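PDB 3QDF: 2-hydroxyhepta-2,4-diene-1,7-dioate isomerase from Mycobacterium marinum, which probably acts as a metal-dependent isomerase or hydrolase of the fumarylacetoacetate hydrolase family, and is named for an isomerisation step in homoprotocatechuate degradation. Local coordinates for residues K66-G71 and I94-N99; E123-I128 and G229-T234. All blocks are in the same frame, centred on the assembly; numbering follows the deposited sequence.

Interaction 1: residues K66-G71 and I94-N99; sequences KVVCVG and IFLKPN
C69 sits over the phenyl ring of F95, its CB 3.5 Å from the ring centroid and only 21° off the normal, a CH-pi contact displaced toward the CZ end of the ring. SG lies beyond the rim on a more oblique line, close to F95 CE2, and also meets CD of K97 at 3.6 Å, so the thiol touches both the ring and the aliphatic part of the lysine. What brings the ring under the cysteine is the chi1 of F95, 59°, which holds CG between the backbone N and the carbonyl carbon; the ring therefore swings back across the partner strand and its CE1 edge reaches N of G71. C69 and F95 are also a hydrogen-bonded pair of the antiparallel ladder: C69 N donates to F95 O at 2.9 Å, and F95 N returns the bond to C69 O at 3.0 Å. This ladder belongs to the fumarylacetoacetate hydrolase family region, beside the first zinc site. At the next hydrogen-bonded pair, K97 N gives V67 O a straighter bond (167°), whereas the return bond from V67 N to K97 O is weak at 3.4 Å, and a water at that end donates to K97 O and accepts only weakly from V67 N. On the face of V68, V70, I94 and L96, V68 CG2 packs alongside L96 CD2, both side chains pointing the same way. Helix 213-223 lies on this face, where V68 and I94 touch I220. K97 bends at chi3 and chi4 to carry NZ to a salt bridge with the zinc ligand D152, and the carbonyls of K169 and F174 take further bonds from the ammonium. W165 meets the F95 ring nearly perpendicularly.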
ATOM      1  N   LYS A  66      -8.642  -7.134   5.195  1.00 17.34           N
ATOM      2  CA  LYS A  66      -8.976  -7.186   3.782  1.00 16.09           C
ATOM      3  C   LYS A  66      -8.352  -6.008   3.091  1.00 15.49           C
ATOM      4  O   LYS A  66      -8.044  -5.004   3.713  1.00 15.33           O
ATOM      5  CB  LYS A  66     -10.495  -7.202   3.542  1.00 16.10           C
ATOM      6  CG  LYS A  66     -11.254  -5.967   4.138  1.00 14.80           C
ATOM      7  CD  LYS A  66     -12.750  -6.111   3.784  1.00 16.04           C
ATOM      8  CE  LYS A  66     -13.638  -5.063   4.459  1.00 11.24           C
ATOM      9  NZ  LYS A  66     -13.642  -5.254   5.959  1.00 11.88           N
ATOM     10  N   VAL A  67      -8.191  -6.151   1.783  1.00 15.55           N
ATOM     11  CA  VAL A  67      -7.672  -5.103   0.944  1.00 14.94           C
ATOM     12  C   VAL A  67      -8.752  -4.777  -0.068  1.00 15.37           C
ATOM     13  O   VAL A  67      -9.055  -5.601  -0.926  1.00 15.93           O
ATOM     14  CB  VAL A  67      -6.377  -5.585   0.217  1.00 15.16           C
ATOM     15  CG1 VAL A  67      -5.804  -4.470  -0.672  1.00 12.98           C
ATOM     16  CG2 VAL A  67      -5.340  -6.071   1.246  1.00 14.96           C
ATOM     17  N   VAL A  68      -9.350  -3.590   0.028  1.00 16.08           N
ATOM     18  CA  VAL A  68     -10.430  -3.219  -0.906  1.00 15.59           C
ATOM     19  C   VAL A  68      -9.769  -2.297  -1.912  1.00 16.89           C
ATOM     20  O   VAL A  68      -8.931  -1.467  -1.539  1.00 16.73           O
ATOM     21  CB  VAL A  68     -11.621  -2.521  -0.213  1.00 15.35           C
ATOM     22  CG1 VAL A  68     -12.847  -2.497  -1.134  1.00 15.28           C
ATOM     23  CG2 VAL A  68     -11.992  -3.229   1.088  1.00 14.45           C
ATOM     24  N   CYS A  69     -10.104  -2.458  -3.188  1.00 18.22           N
ATOM     25  CA  CYS A  69      -9.399  -1.763  -4.243  1.00 18.32           C
ATOM     26  C   CYS A  69     -10.339  -1.120  -5.242  1.00 19.92           C
ATOM     27  O   CYS A  69     -11.439  -1.615  -5.509  1.00 20.25           O
ATOM     28  CB  CYS A  69      -8.514  -2.725  -5.019  1.00 18.75           C
ATOM     29  SG  CYS A  69      -7.421  -3.713  -4.039  1.00 18.95           S
ATOM     30  N   VAL A  70      -9.855  -0.050  -5.861  1.00 20.39           N
ATOM     31  CA  VAL A  70     -10.637   0.685  -6.823  1.00 21.50           C
ATOM     32  C   VAL A  70     -10.044   0.430  -8.218  1.00 23.54           C
ATOM     33  O   VAL A  70      -8.825   0.459  -8.394  1.00 23.30           O
ATOM     34  CB  VAL A  70     -10.672   2.195  -6.448  1.00 21.54           C
ATOM     35  CG1 VAL A  70     -11.448   3.004  -7.483  1.00 22.51           C
ATOM     36  CG2 VAL A  70     -11.297   2.381  -5.045  1.00 19.19           C
ATOM     37  N   GLY A  71     -10.911   0.142  -9.191  1.00 25.02           N
ATOM     38  CA  GLY A  71     -10.503   0.028 -10.596  1.00 27.99           C
ATOM     39  C   GLY A  71     -10.064   1.338 -11.230  1.00 29.86           C
ATOM     40  O   GLY A  71      -9.328   2.125 -10.617  1.00 31.86           O
ATOM     41  N   ILE A  94     -15.237  -1.539  -7.511  1.00 20.28           N
ATOM     42  CA  ILE A  94     -14.399  -2.049  -6.436  1.00 19.61           C
ATOM     43  C   ILE A  94     -14.187  -3.551  -6.568  1.00 18.92           C
ATOM     44  O   ILE A  94     -14.971  -4.232  -7.213  1.00 19.69           O
ATOM     45  CB  ILE A  94     -14.944  -1.673  -5.038  1.00 19.58           C
ATOM     46  CG1 ILE A  94     -16.265  -2.378  -4.735  1.00 19.58           C
ATOM     47  CG2 ILE A  94     -15.092  -0.111  -4.908  1.00 19.10           C
ATOM     48  CD1 ILE A  94     -16.569  -2.428  -3.243  1.00 21.67           C
ATOM     49  N   PHE A  95     -13.105  -4.043  -5.967  1.00 18.62           N
ATOM     50  CA  PHE A  95     -12.788  -5.467  -5.922  1.00 18.15           C
ATOM     51  C   PHE A  95     -11.944  -5.719  -4.689  1.00 17.53           C
ATOM     52  O   PHE A  95     -11.575  -4.782  -4.008  1.00 17.80           O
ATOM     53  CB  PHE A  95     -12.083  -5.945  -7.194  1.00 18.79           C
ATOM     54  CG  PHE A  95     -10.779  -5.231  -7.496  1.00 19.57           C
ATOM     55  CD1 PHE A  95     -10.774  -4.044  -8.215  1.00 20.06           C
ATOM     56  CD2 PHE A  95      -9.556  -5.773  -7.078  1.00 20.31           C
ATOM     57  CE1 PHE A  95      -9.561  -3.379  -8.517  1.00 21.45           C
ATOM     58  CE2 PHE A  95      -8.326  -5.132  -7.374  1.00 19.74           C
ATOM     59  CZ  PHE A  95      -8.329  -3.932  -8.096  1.00 20.08           C
ATOM     60  N   LEU A  96     -11.661  -6.985  -4.403  1.00 16.90           N
ATOM     61  CA  LEU A  96     -10.897  -7.358  -3.226  1.00 16.22           C
ATOM     62  C   LEU A  96      -9.631  -8.108  -3.610  1.00 16.37           C
ATOM     63  O   LEU A  96      -9.607  -8.869  -4.586  1.00 15.93           O
ATOM     64  CB  LEU A  96     -11.751  -8.232  -2.285  1.00 15.39           C
ATOM     65  CG  LEU A  96     -12.965  -7.569  -1.618  1.00 14.86           C
ATOM     66  CD1 LEU A  96     -13.890  -8.602  -1.030  1.00 15.24           C
ATOM     67  CD2 LEU A  96     -12.473  -6.623  -0.495  1.00 13.94           C
ATOM     68  N   LYS A  97      -8.586  -7.865  -2.826  1.00 15.75           N
ATOM     69  CA  LYS A  97      -7.423  -8.713  -2.792  1.00 15.67           C
ATOM     70  C   LYS A  97      -7.388  -9.362  -1.412  1.00 16.13           C
ATOM     71  O   LYS A  97      -7.707  -8.692  -0.418  1.00 17.04           O
ATOM     72  CB  LYS A  97      -6.156  -7.901  -3.053  1.00 15.90           C
ATOM     73  CG  LYS A  97      -6.033  -7.419  -4.525  1.00 14.89           C
ATOM     74  CD  LYS A  97      -4.982  -6.291  -4.654  1.00 17.08           C
ATOM     75  CE  LYS A  97      -3.529  -6.852  -4.817  1.00 16.69           C
ATOM     76  NZ  LYS A  97      -3.173  -7.181  -6.270  1.00 14.16           N
ATOM     77  N   PRO A  98      -7.007 -10.663  -1.335  1.00 16.03           N
ATOM     78  CA  PRO A  98      -6.958 -11.370  -0.055  1.00 15.51           C
ATOM     79  C   PRO A  98      -5.741 -10.888   0.730  1.00 15.61           C
ATOM     80  O   PRO A  98      -4.727 -10.545   0.123  1.00 16.69           O
ATOM     81  CB  PRO A  98      -6.793 -12.832  -0.484  1.00 15.18           C
ATOM     82  CG  PRO A  98      -5.994 -12.749  -1.756  1.00 16.22           C
ATOM     83  CD  PRO A  98      -6.494 -11.499  -2.450  1.00 15.87           C
ATOM     84  N   ASN A  99      -5.820 -10.839   2.054  1.00 14.52           N
ATOM     85  CA  ASN A  99      -4.668 -10.381   2.808  1.00 15.22           C
ATOM     86  C   ASN A  99      -3.432 -11.313   2.679  1.00 15.31           C
ATOM     87  O   ASN A  99      -2.317 -10.921   2.998  1.00 15.25           O
ATOM     88  CB  ASN A  99      -5.029 -10.074   4.283  1.00 15.22           C
ATOM     89  CG  ASN A  99      -5.396 -11.313   5.089  1.00 17.45           C
ATOM     90  OD1 ASN A  99      -5.205 -12.452   4.650  1.00 16.25           O
ATOM     91  ND2 ASN A  99      -5.924 -11.086   6.298  1.00 18.90           N
TER
HETATM   92  O   HOH W   1      -9.631  -9.154   1.045  1.00 36.95           O

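Interaction 2: residues E123-I128 and G229-T234; sequences ELAIVI and GDLILT. With ZN (zinc ion), chain B.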
ATOM      1  N   GLU A 123      -0.004   2.595  -6.454  1.00 19.24           N
ATOM      2  CA  GLU A 123      -1.234   3.197  -5.937  1.00 18.61           C
ATOM      3  C   GLU A 123      -1.065   3.798  -4.552  1.00 18.83           C
ATOM      4  O   GLU A 123      -0.384   3.226  -3.670  1.00 18.23           O
ATOM      5  CB  GLU A 123      -2.369   2.157  -5.878  1.00 18.27           C
ATOM      6  CG  GLU A 123      -2.476   1.325  -7.142  1.00 17.00           C
ATOM      7  CD  GLU A 123      -3.811   0.649  -7.365  1.00 18.96           C
ATOM      8  OE1 GLU A 123      -4.759   0.754  -6.528  1.00 19.68           O
ATOM      9  OE2 GLU A 123      -3.897  -0.023  -8.414  1.00 18.84           O
ATOM     10  N   LEU A 124      -1.729   4.935  -4.347  1.00 19.01           N
ATOM     11  CA  LEU A 124      -1.904   5.472  -3.005  1.00 18.61           C
ATOM     12  C   LEU A 124      -2.805   4.524  -2.206  1.00 17.92           C
ATOM     13  O   LEU A 124      -3.863   4.109  -2.674  1.00 17.66           O
ATOM     14  CB  LEU A 124      -2.524   6.866  -3.074  1.00 19.17           C
ATOM     15  CG  LEU A 124      -2.939   7.481  -1.739  1.00 20.43           C
ATOM     16  CD1 LEU A 124      -1.690   7.970  -0.968  1.00 20.83           C
ATOM     17  CD2 LEU A 124      -3.989   8.617  -1.943  1.00 18.69           C
ATOM     18  N   ALA A 125      -2.383   4.187  -0.997  1.00 17.52           N
ATOM     19  CA  ALA A 125      -3.182   3.325  -0.158  1.00 17.93           C
ATOM     20  C   ALA A 125      -3.691   4.066   1.080  1.00 18.00           C
ATOM     21  O   ALA A 125      -2.941   4.807   1.737  1.00 18.18           O
ATOM     22  CB  ALA A 125      -2.382   2.113   0.244  1.00 16.69           C
ATOM     23  N   ILE A 126      -4.958   3.825   1.393  1.00 18.34           N
ATOM     24  CA  ILE A 126      -5.593   4.323   2.606  1.00 18.22           C
ATOM     25  C   ILE A 126      -5.531   3.233   3.658  1.00 18.38           C
ATOM     26  O   ILE A 126      -5.820   2.069   3.359  1.00 18.21           O
ATOM     27  CB  ILE A 126      -7.080   4.612   2.364  1.00 18.88           C
ATOM     28  CG1 ILE A 126      -7.266   5.600   1.211  1.00 18.30           C
ATOM     29  CG2 ILE A 126      -7.762   5.139   3.649  1.00 18.61           C
ATOM     30  CD1 ILE A 126      -8.712   5.617   0.645  1.00 15.59           C
ATOM     31  N   VAL A 127      -5.142   3.593   4.884  1.00 17.65           N
ATOM     32  CA  VAL A 127      -5.281   2.663   6.004  1.00 17.08           C
ATOM     33  C   VAL A 127      -6.358   3.183   6.956  1.00 17.65           C
ATOM     34  O   VAL A 127      -6.293   4.341   7.415  1.00 17.81           O
ATOM     35  CB  VAL A 127      -3.937   2.445   6.739  1.00 17.49           C
ATOM     36  CG1 VAL A 127      -4.105   1.399   7.824  1.00 16.58           C
ATOM     37  CG2 VAL A 127      -2.874   1.989   5.720  1.00 16.21           C
ATOM     38  N   ILE A 128      -7.357   2.336   7.196  1.00 17.28           N
ATOM     39  CA  ILE A 128      -8.500   2.640   8.054  1.00 17.61           C
ATOM     40  C   ILE A 128      -8.040   2.508   9.501  1.00 18.53           C
ATOM     41  O   ILE A 128      -7.301   1.570   9.849  1.00 17.74           O
ATOM     42  CB  ILE A 128      -9.690   1.679   7.742  1.00 17.45           C
ATOM     43  CG1 ILE A 128     -10.218   1.906   6.308  1.00 16.80           C
ATOM     44  CG2 ILE A 128     -10.824   1.796   8.800  1.00 16.85           C
ATOM     45  CD1 ILE A 128     -10.635   3.357   6.034  1.00 19.30           C
ATOM     46  N   GLY A 229      -6.956  -1.097  10.329  1.00 17.98           N
ATOM     47  CA  GLY A 229      -5.946  -1.838   9.608  1.00 18.18           C
ATOM     48  C   GLY A 229      -6.330  -2.217   8.189  1.00 18.23           C
ATOM     49  O   GLY A 229      -5.448  -2.540   7.400  1.00 18.84           O
ATOM     50  N   ASP A 230      -7.623  -2.176   7.848  1.00 16.94           N
ATOM     51  CA  ASP A 230      -8.030  -2.419   6.458  1.00 16.33           C
ATOM     52  C   ASP A 230      -7.319  -1.491   5.479  1.00 16.29           C
ATOM     53  O   ASP A 230      -7.119  -0.322   5.753  1.00 16.41           O
ATOM     54  CB  ASP A 230      -9.546  -2.358   6.252  1.00 15.96           C
ATOM     55  CG  ASP A 230     -10.263  -3.620   6.764  1.00 15.49           C
ATOM     56  OD1 ASP A 230      -9.584  -4.615   7.127  1.00 13.46           O
ATOM     57  OD2 ASP A 230     -11.517  -3.617   6.818  1.00 17.64           O
ATOM     58  N   LEU A 231      -6.924  -2.039   4.337  1.00 16.09           N
ATOM     59  CA  LEU A 231      -6.262  -1.272   3.311  1.00 16.51           C
ATOM     60  C   LEU A 231      -7.210  -1.003   2.178  1.00 16.79           C
ATOM     61  O   LEU A 231      -8.008  -1.870   1.810  1.00 16.26           O
ATOM     62  CB  LEU A 231      -5.111  -2.093   2.765  1.00 18.07           C
ATOM     63  CG  LEU A 231      -3.794  -1.927   3.497  1.00 21.58           C
ATOM     64  CD1 LEU A 231      -2.958  -3.205   3.256  1.00 24.39           C
ATOM     65  CD2 LEU A 231      -3.105  -0.658   2.932  1.00 24.85           C
ATOM     66  N   ILE A 232      -7.138   0.210   1.634  1.00 17.05           N
ATOM     67  CA  ILE A 232      -7.851   0.541   0.423  1.00 17.29           C
ATOM     68  C   ILE A 232      -6.851   1.037  -0.629  1.00 18.05           C
ATOM     69  O   ILE A 232      -6.185   2.066  -0.426  1.00 19.21           O
ATOM     70  CB  ILE A 232      -8.934   1.627   0.648  1.00 17.15           C
ATOM     71  CG1 ILE A 232     -10.009   1.147   1.651  1.00 16.34           C
ATOM     72  CG2 ILE A 232      -9.576   1.999  -0.698  1.00 17.73           C
ATOM     73  CD1 ILE A 232     -10.924   2.258   2.152  1.00 15.22           C
ATOM     74  N   LEU A 233      -6.749   0.312  -1.748  1.00 18.28           N
ATOM     75  CA  LEU A 233      -5.933   0.763  -2.891  1.00 18.00           C
ATOM     76  C   LEU A 233      -6.786   1.609  -3.828  1.00 17.98           C
ATOM     77  O   LEU A 233      -7.809   1.136  -4.346  1.00 18.90           O
ATOM     78  CB  LEU A 233      -5.334  -0.423  -3.637  1.00 16.97           C
ATOM     79  CG  LEU A 233      -4.508  -1.473  -2.876  1.00 18.64           C
ATOM     80  CD1 LEU A 233      -3.862  -2.432  -3.920  1.00 16.68           C
ATOM     81  CD2 LEU A 233      -3.452  -0.831  -1.965  1.00 19.24           C
ATOM     82  N   THR A 234      -6.343   2.830  -4.088  1.00 17.71           N
ATOM     83  CA  THR A 234      -7.197   3.852  -4.700  1.00 17.46           C
ATOM     84  C   THR A 234      -7.095   3.984  -6.228  1.00 18.89           C
ATOM     85  O   THR A 234      -7.642   4.931  -6.813  1.00 19.58           O
ATOM     86  CB  THR A 234      -6.967   5.212  -4.055  1.00 18.12           C
ATOM     87  OG1 THR A 234      -5.650   5.680  -4.369  1.00 18.36           O
ATOM     88  CG2 THR A 234      -7.132   5.120  -2.521  1.00 16.26           C
TER
HETATM   89 ZN    ZN B 266      -5.300  -1.295  -9.102  1.00 29.07          ZN
HETATM   90  O   HOH W   2      -6.670  -0.740  -7.374  1.00 18.69           O
HETATM   91  O   HOH W   3      -3.854   6.124  -6.403  1.00 11.18           O
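E123 reaches past L233 to the zinc, its side chain crossing that of the leucine at about a right angle. From CB the chain runs on extended through CG to CD, with CG beside the backbone N (chi1 -46°) and so anti to the carbonyl carbon. At the tip the two oxygens divide the work: OE2 binds the zinc ion at 2.0 Å, while OE1 lies 3.2 Å from CB of L233 and accepts from a water that is itself a zinc ligand, 2.3 Å from the metal. OE1 also takes the N-H of G235, a second-shell bond that helps fix the rotation of the carboxylate. E121 and D152 supply further zinc ligands, the acidic metal site of the fumarylacetoacetate hydrolase fold, here built on the side of an antiparallel ladder. Beside the glutamate, the carbonyl of L124 is gripped twice by T234: N approaches nearly along the C=O axis at 3.1 Å, and OG1 comes in at 2.9 Å from a direction tilted out of the carbonyl plane. A water joins T234 OG1 to L124 N. I126 and I232 then form a hydrogen-bonded pair, with I126 N to I232 O at 2.8 Å, and their side chains lie side by side beneath helix 213-223; I126 CD1 turns across CG2 of T234. On the face of A125, V127, L231 and L233, L231 CD2 touches both A125 CB and V127 CG2, toward strand 175-182. I128 closes the far end, its N bonding to D230 O and its O accepting from G229 N at 2.7 Å.

Overall arrangement
After the N-terminal strands 6-12 to 57-59 the chain reaches strand 67-70, and after a loop that includes the unmodelled residues 76-88 it returns as 94-97 to close interaction 1. Strand 118-128 follows, but its partner 231-233 arrives only about a hundred residues later, after strand 144-155, strand 175-182 and helix 213-223; interaction 2 closes that much longer loop. The two loops follow in series and neither nest nor cross. They are joined laterally, because 231-233 lies between 118-128 and 67-70, antiparallel to the first and parallel to the second, which gives the strand order 94-97, 67-70, 231-233, 118-128. Further links are a probable V70 N to L233 O bond and the K66-D230 salt bridge.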